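Long-range contacts in halotolerant alpha-type carbonic anhydrase (dCA II) (Dunaliella salina, PDB 1Y7W), which probably catalyses the reversible hydration of carbon dioxide to bicarbonate at a zinc site, as an alpha-type carbonic anhydrase that tolerates high salt: residues S74-N79 / L112-I117; S65-T70 / G226-L231. All coordinates share one frame; numbering follows the deposited sequence.

Contact 1 of 2, residues S74-N79 / L112-I117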
ATOM      1  N   SER A  74       7.247  -6.761  14.063  1.00 17.67           N
ATOM      2  CA  SER A  74       8.282  -7.790  13.933  1.00 18.28           C
ATOM      3  C   SER A  74       7.951  -8.323  12.508  1.00 17.07           C
ATOM      4  O   SER A  74       6.950  -9.026  12.322  1.00 16.53           O
ATOM      5  CB  SER A  74       8.095  -8.922  14.969  1.00 18.77           C
ATOM      6  OG  SER A  74       8.545  -8.479  16.251  1.00 19.41           O
ATOM      7  N   LEU A  75       8.796  -7.989  11.546  1.00 16.37           N
ATOM      8  CA  LEU A  75       8.576  -8.339  10.151  1.00 17.71           C
ATOM      9  C   LEU A  75       8.572  -9.846   9.897  1.00 19.15           C
ATOM     10  O   LEU A  75       7.924 -10.292   8.949  1.00 19.37           O
ATOM     11  CB  LEU A  75       9.608  -7.633   9.247  1.00 17.58           C
ATOM     12  CG  LEU A  75       9.491  -6.101   9.175  1.00 19.34           C
ATOM     13  CD1 LEU A  75      10.707  -5.486   8.426  1.00 20.54           C
ATOM     14  CD2 LEU A  75       8.156  -5.739   8.439  1.00 18.66           C
ATOM     15  N   ASN A  76       9.288 -10.603  10.743  1.00 18.30           N
ATOM     16  CA  ASN A  76       9.348 -12.049  10.632  1.00 18.23           C
ATOM     17  C   ASN A  76       9.551 -12.531   9.181  1.00 18.06           C
ATOM     18  O   ASN A  76      10.522 -12.070   8.544  1.00 18.43           O
ATOM     19  CB  ASN A  76       8.115 -12.605  11.312  1.00 17.72           C
ATOM     20  CG  ASN A  76       8.185 -12.404  12.833  1.00 17.63           C
ATOM     21  OD1 ASN A  76       9.284 -12.291  13.373  1.00 21.65           O
ATOM     22  ND2 ASN A  76       7.068 -12.384  13.501  1.00 19.12           N
ATOM     23  N   GLY A  77       8.635 -13.364   8.676  1.00 18.67           N
ATOM     24  CA  GLY A  77       8.764 -13.922   7.337  1.00 20.38           C
ATOM     25  C   GLY A  77       8.852 -12.911   6.217  1.00 21.27           C
ATOM     26  O   GLY A  77       9.377 -13.265   5.161  1.00 23.01           O
ATOM     27  N   LEU A  78       8.320 -11.687   6.391  1.00 20.11           N
ATOM     28  CA  LEU A  78       8.448 -10.682   5.314  1.00 20.01           C
ATOM     29  C   LEU A  78       9.896 -10.285   5.096  1.00 18.58           C
ATOM     30  O   LEU A  78      10.268  -9.925   3.995  1.00 17.78           O
ATOM     31  CB  LEU A  78       7.656  -9.407   5.657  1.00 19.83           C
ATOM     32  CG  LEU A  78       6.174  -9.646   5.880  1.00 20.20           C
ATOM     33  CD1 LEU A  78       5.520  -8.319   6.352  1.00 20.32           C
ATOM     34  CD2 LEU A  78       5.517 -10.178   4.655  1.00 19.82           C
ATOM     35  N   ASN A  79      10.719 -10.346   6.138  1.00 19.24           N
ATOM     36  CA  ASN A  79      12.119  -9.937   6.003  1.00 21.25           C
ATOM     37  C   ASN A  79      13.148 -11.064   5.992  1.00 22.24           C
ATOM     38  O   ASN A  79      14.299 -10.867   6.382  1.00 23.44           O
ATOM     39  CB  ASN A  79      12.464  -8.910   7.110  1.00 23.29           C
ATOM     40  CG  ASN A  79      13.719  -8.131   6.807  1.00 24.70           C
ATOM     41  OD1 ASN A  79      13.970  -7.758   5.678  1.00 28.00           O
ATOM     42  ND2 ASN A  79      14.517  -7.868   7.834  1.00 28.99           N
ATOM     43  N   LEU A 112       4.358 -15.314  10.244  1.00 22.03           N
ATOM     44  CA  LEU A 112       3.628 -14.055  10.083  1.00 19.44           C
ATOM     45  C   LEU A 112       4.237 -12.913  10.911  1.00 20.95           C
ATOM     46  O   LEU A 112       4.805 -13.126  11.992  1.00 18.87           O
ATOM     47  CB  LEU A 112       2.206 -14.255  10.510  1.00 20.81           C
ATOM     48  CG  LEU A 112       1.403 -15.252   9.624  1.00 19.88           C
ATOM     49  CD1 LEU A 112      -0.022 -15.326  10.169  1.00 20.00           C
ATOM     50  CD2 LEU A 112       1.369 -14.786   8.165  1.00 17.97           C
ATOM     51  N   PRO A 113       4.146 -11.685  10.395  1.00 20.29           N
ATOM     52  CA  PRO A 113       4.700 -10.560  11.158  1.00 20.42           C
ATOM     53  C   PRO A 113       3.777 -10.331  12.346  1.00 19.79           C
ATOM     54  O   PRO A 113       2.604 -10.710  12.297  1.00 19.35           O
ATOM     55  CB  PRO A 113       4.642  -9.381  10.138  1.00 21.33           C
ATOM     56  CG  PRO A 113       3.513  -9.776   9.204  1.00 22.11           C
ATOM     57  CD  PRO A 113       3.736 -11.278   9.035  1.00 17.91           C
ATOM     58  N   THR A 114       4.290  -9.723  13.422  1.00 19.34           N
ATOM     59  CA  THR A 114       3.429  -9.438  14.559  1.00 18.40           C
ATOM     60  C   THR A 114       3.559  -7.977  15.017  1.00 18.69           C
ATOM     61  O   THR A 114       4.581  -7.327  14.815  1.00 18.85           O
ATOM     62  CB  THR A 114       3.766 -10.318  15.820  1.00 19.04           C
ATOM     63  OG1 THR A 114       5.095 -10.016  16.265  1.00 19.32           O
ATOM     64  CG2 THR A 114       3.715 -11.813  15.469  1.00 18.88           C
ATOM     65  N   ILE A 115       2.523  -7.506  15.685  1.00 17.10           N
ATOM     66  CA  ILE A 115       2.573  -6.166  16.284  1.00 17.96           C
ATOM     67  C   ILE A 115       1.834  -6.277  17.607  1.00 18.04           C
ATOM     68  O   ILE A 115       0.768  -6.939  17.677  1.00 19.92           O
ATOM     69  CB  ILE A 115       1.851  -5.095  15.430  1.00 17.43           C
ATOM     70  CG1 ILE A 115       2.429  -5.106  13.997  1.00 17.97           C
ATOM     71  CG2 ILE A 115       2.031  -3.654  16.120  1.00 16.47           C
ATOM     72  CD1 ILE A 115       1.639  -4.122  13.023  1.00 18.74           C
ATOM     73  N   GLU A 116       2.383  -5.650  18.648  1.00 18.28           N
ATOM     74  CA  GLU A 116       1.712  -5.675  19.927  1.00 19.18           C
ATOM     75  C   GLU A 116       0.816  -4.463  19.939  1.00 20.02           C
ATOM     76  O   GLU A 116       1.292  -3.319  19.827  1.00 18.62           O
ATOM     77  CB  GLU A 116       2.688  -5.604  21.096  1.00 20.76           C
ATOM     78  CG  GLU A 116       1.937  -5.725  22.413  1.00 23.89           C
ATOM     79  CD  GLU A 116       2.782  -5.368  23.630  1.00 25.64           C
ATOM     80  OE1 GLU A 116       3.150  -4.220  23.736  1.00 30.81           O
ATOM     81  OE2 GLU A 116       3.052  -6.222  24.477  1.00 26.97           O
ATOM     82  N   ILE A 117      -0.474  -4.722  20.104  1.00 20.48           N
ATOM     83  CA  ILE A 117      -1.461  -3.659  20.064  1.00 23.43           C
ATOM     84  C   ILE A 117      -2.358  -3.703  21.267  1.00 24.12           C
ATOM     85  O   ILE A 117      -3.004  -4.736  21.566  1.00 24.17           O
ATOM     86  CB  ILE A 117      -2.319  -3.725  18.755  1.00 23.14           C
ATOM     87  CG1 ILE A 117      -1.430  -3.451  17.535  1.00 22.13           C
ATOM     88  CG2 ILE A 117      -3.411  -2.622  18.778  1.00 22.40           C
ATOM     89  CD1 ILE A 117      -2.132  -3.770  16.248  1.00 20.73           C
TER
HETATM   90  O   HOH W   1       6.936 -12.058  16.341  1.00 22.80           O
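S74 and T114 form a single antiparallel bridge, a hydrogen-bonded pair, by which the loop 74-79 joins strand 114-117, an outermost strand of the large mixed sheet of the alpha-carbonic anhydrase fold. The S74 N to T114 O bond, 2.8 Å, is nearly straight at 173°, and T114 N answers to S74 O. Past this pair the loop turns into a short 3-10 segment, and N76 takes over with its side chain. Its CB lies 3.4 Å from L112 O; chi1 of -70° sets CG anti to the carbonyl carbon of N76, 3.6 Å from the same L112 O; from there ND2 reaches L112 O at 2.8 Å, that oxygen lying almost in the amide plane. Asparagine suits the place because its short amide donates twice: ND2 also gives a hydrogen bond to a water that T114 OG1 holds as well. T114 CG2 stands 3.9 Å from the same ND2. Next to these polar links, P113, with no N-H to offer, contributes its ring instead: L78 crosses it at about a right angle and also touches I169 of strand 166-175. In that apolar meeting L78 CD1 touches P113 CG at 3.8 Å.

Contact 2 of 2, residues S65-T70 / G226-L231; sequences SSRSGT and GYDGSL
A largely buried salt bridge between R67 and D228 ties the loop 65-70 to strand 224-229, near one border of the central sheet of the carbonic anhydrase fold. R67 runs extended from CG to NE, a reach that suits arginine, and presents NH1 to D228 OD2 at 2.8 Å. OD2 lies 7° out of the guanidinium plane, yet NH1 meets it from above the carboxylate, the two planes being 53° apart. Y227 CA and G226 O lie over one face of the guanidinium and T70 CG2 over the opposite one, 3.7 Å above its centre. G226 leaves room for this group: a beta-carbon there would press on R67 NH2. One water ties the polar ends together, accepting from R67 NE and T70 OG1 and donating to S68 O and D228 OD1, the last at 2.6 Å. An alanine in place of R67 would probably leave D228 with less positive charge to balance it and the water without one donor. K241 of strand 240-251 gives D228 OD2 a second salt bridge and also bonds T70 OG1; on the other side of strand 224-229, strand 287-289 supplies Y289, whose hydroxyl takes R67 NH2.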
ATOM      1  N   SER A  65       9.446   3.933  21.961  1.00 22.46           N
ATOM      2  CA  SER A  65       8.904   3.679  23.289  1.00 22.51           C
ATOM      3  C   SER A  65       7.928   4.754  23.730  1.00 22.98           C
ATOM      4  O   SER A  65       7.147   4.523  24.643  1.00 21.96           O
ATOM      5  CB  SER A  65      10.034   3.534  24.324  1.00 23.53           C
ATOM      6  OG  SER A  65      10.746   4.776  24.436  1.00 20.46           O
ATOM      7  N   SER A  66       7.928   5.922  23.070  1.00 22.16           N
ATOM      8  CA  SER A  66       6.967   6.968  23.479  1.00 23.20           C
ATOM      9  C   SER A  66       5.597   6.805  22.838  1.00 23.57           C
ATOM     10  O   SER A  66       4.683   7.591  23.092  1.00 22.87           O
ATOM     11  CB  SER A  66       7.513   8.367  23.168  1.00 23.30           C
ATOM     12  OG  SER A  66       7.637   8.636  21.764  1.00 24.59           O
ATOM     13  N   ARG A  67       5.441   5.767  22.003  1.00 24.06           N
ATOM     14  CA  ARG A  67       4.165   5.521  21.338  1.00 23.79           C
ATOM     15  C   ARG A  67       3.296   4.640  22.183  1.00 24.90           C
ATOM     16  O   ARG A  67       3.627   3.472  22.369  1.00 25.57           O
ATOM     17  CB  ARG A  67       4.364   4.835  19.966  1.00 22.04           C
ATOM     18  CG  ARG A  67       3.065   4.621  19.206  1.00 18.14           C
ATOM     19  CD  ARG A  67       3.361   3.992  17.859  1.00 18.09           C
ATOM     20  NE  ARG A  67       2.167   3.863  17.010  1.00 16.02           N
ATOM     21  CZ  ARG A  67       2.227   3.367  15.777  1.00 18.14           C
ATOM     22  NH1 ARG A  67       1.123   3.255  15.015  1.00 17.06           N
ATOM     23  NH2 ARG A  67       3.420   2.962  15.330  1.00 15.53           N
ATOM     24  N   SER A  68       2.185   5.176  22.687  1.00 25.53           N
ATOM     25  CA  SER A  68       1.288   4.371  23.529  1.00 26.27           C
ATOM     26  C   SER A  68       0.405   3.446  22.688  1.00 26.79           C
ATOM     27  O   SER A  68      -0.146   3.866  21.662  1.00 28.00           O
ATOM     28  CB  SER A  68       0.287   5.244  24.342  1.00 27.90           C
ATOM     29  OG  SER A  68       0.916   6.270  25.089  1.00 32.68           O
ATOM     30  N   GLY A  69       0.252   2.218  23.150  1.00 25.20           N
ATOM     31  CA  GLY A  69      -0.639   1.295  22.482  1.00 23.68           C
ATOM     32  C   GLY A  69      -0.176   0.498  21.270  1.00 22.36           C
ATOM     33  O   GLY A  69      -0.914  -0.379  20.876  1.00 22.83           O
ATOM     34  N   THR A  70       0.990   0.784  20.678  1.00 21.58           N
ATOM     35  CA  THR A  70       1.442   0.058  19.480  1.00 21.07           C
ATOM     36  C   THR A  70       2.970  -0.069  19.486  1.00 19.73           C
ATOM     37  O   THR A  70       3.682   0.906  19.694  1.00 20.82           O
ATOM     38  CB  THR A  70       0.998   0.809  18.181  1.00 19.38           C
ATOM     39  OG1 THR A  70      -0.397   1.068  18.233  1.00 20.55           O
ATOM     40  CG2 THR A  70       1.291  -0.027  16.887  1.00 19.82           C
ATOM     41  N   GLY A 226       6.283   4.974  11.645  1.00 16.27           N
ATOM     42  CA  GLY A 226       5.018   4.343  11.956  1.00 15.49           C
ATOM     43  C   GLY A 226       4.055   5.312  12.644  1.00 16.19           C
ATOM     44  O   GLY A 226       4.474   6.146  13.431  1.00 17.27           O
ATOM     45  N   TYR A 227       2.755   5.185  12.386  1.00 15.73           N
ATOM     46  CA  TYR A 227       1.809   6.072  13.055  1.00 17.63           C
ATOM     47  C   TYR A 227       0.430   5.436  12.924  1.00 17.75           C
ATOM     48  O   TYR A 227       0.253   4.439  12.154  1.00 17.77           O
ATOM     49  CB  TYR A 227       1.819   7.476  12.397  1.00 16.24           C
ATOM     50  CG  TYR A 227       1.203   7.542  11.010  1.00 15.61           C
ATOM     51  CD1 TYR A 227       1.914   7.179   9.859  1.00 16.77           C
ATOM     52  CD2 TYR A 227      -0.128   7.967  10.857  1.00 16.21           C
ATOM     53  CE1 TYR A 227       1.343   7.241   8.575  1.00 16.17           C
ATOM     54  CE2 TYR A 227      -0.728   8.037   9.579  1.00 19.17           C
ATOM     55  CZ  TYR A 227       0.016   7.674   8.441  1.00 17.55           C
ATOM     56  OH  TYR A 227      -0.593   7.746   7.212  1.00 14.92           O
ATOM     57  N   ASP A 228      -0.542   5.982  13.665  1.00 16.44           N
ATOM     58  CA  ASP A 228      -1.914   5.462  13.632  1.00 16.73           C
ATOM     59  C   ASP A 228      -2.734   6.181  12.538  1.00 17.87           C
ATOM     60  O   ASP A 228      -2.882   7.411  12.568  1.00 18.39           O
ATOM     61  CB  ASP A 228      -2.595   5.666  14.980  1.00 16.85           C
ATOM     62  CG  ASP A 228      -2.002   4.788  16.108  1.00 22.09           C
ATOM     63  OD1 ASP A 228      -2.065   5.255  17.270  1.00 23.30           O
ATOM     64  OD2 ASP A 228      -1.492   3.674  15.857  1.00 20.58           O
ATOM     65  N   GLY A 229      -3.281   5.434  11.583  1.00 16.08           N
ATOM     66  CA  GLY A 229      -3.980   6.126  10.521  1.00 15.59           C
ATOM     67  C   GLY A 229      -5.213   5.441  10.012  1.00 17.88           C
ATOM     68  O   GLY A 229      -5.850   4.685  10.715  1.00 16.86           O
ATOM     69  N   SER A 230      -5.472   5.620   8.722  1.00 17.97           N
ATOM     70  CA  SER A 230      -6.679   5.138   8.104  1.00 17.09           C
ATOM     71  C   SER A 230      -6.505   4.539   6.728  1.00 17.21           C
ATOM     72  O   SER A 230      -5.417   4.590   6.169  1.00 17.20           O
ATOM     73  CB  SER A 230      -7.618   6.342   7.949  1.00 17.10           C
ATOM     74  OG  SER A 230      -7.299   7.140   6.788  1.00 17.90           O
ATOM     75  N   LEU A 231      -7.576   3.956   6.190  1.00 16.68           N
ATOM     76  CA  LEU A 231      -7.563   3.522   4.786  1.00 17.39           C
ATOM     77  C   LEU A 231      -7.435   4.867   4.018  1.00 17.39           C
ATOM     78  O   LEU A 231      -7.968   5.909   4.474  1.00 17.28           O
ATOM     79  CB  LEU A 231      -8.905   2.893   4.343  1.00 16.36           C
ATOM     80  CG  LEU A 231      -9.215   1.607   5.117  1.00 19.95           C
ATOM     81  CD1 LEU A 231     -10.596   1.071   4.776  1.00 21.85           C
ATOM     82  CD2 LEU A 231      -8.171   0.616   4.745  1.00 21.05           C
TER
HETATM   83  O   HOH W   2      -0.482   3.798  18.728  1.00 28.11           O

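In the fold
Contact 1 and contact 2 use successive parts of one long loop, between strands 55-56 and 89-90, to reach two strands of the same sheet: outermost 114-117 and 224-229, which is next to the other border strand. Their centres are 15 Å apart, and they meet directly where I115 CG2 packs on T70 CG2 at 3.8 Å. Between them, S71 OG and the backbone N of E116 are hydrogen-bonded. Neither contact supplies a ligand to the zinc, which is held by H130, H132 and H150; in contact 2 the side chain of Y227 is about 10 Å from the bound zinc ion. In contact 1 the side chain of L78 is about 11 Å from the bound sodium ion.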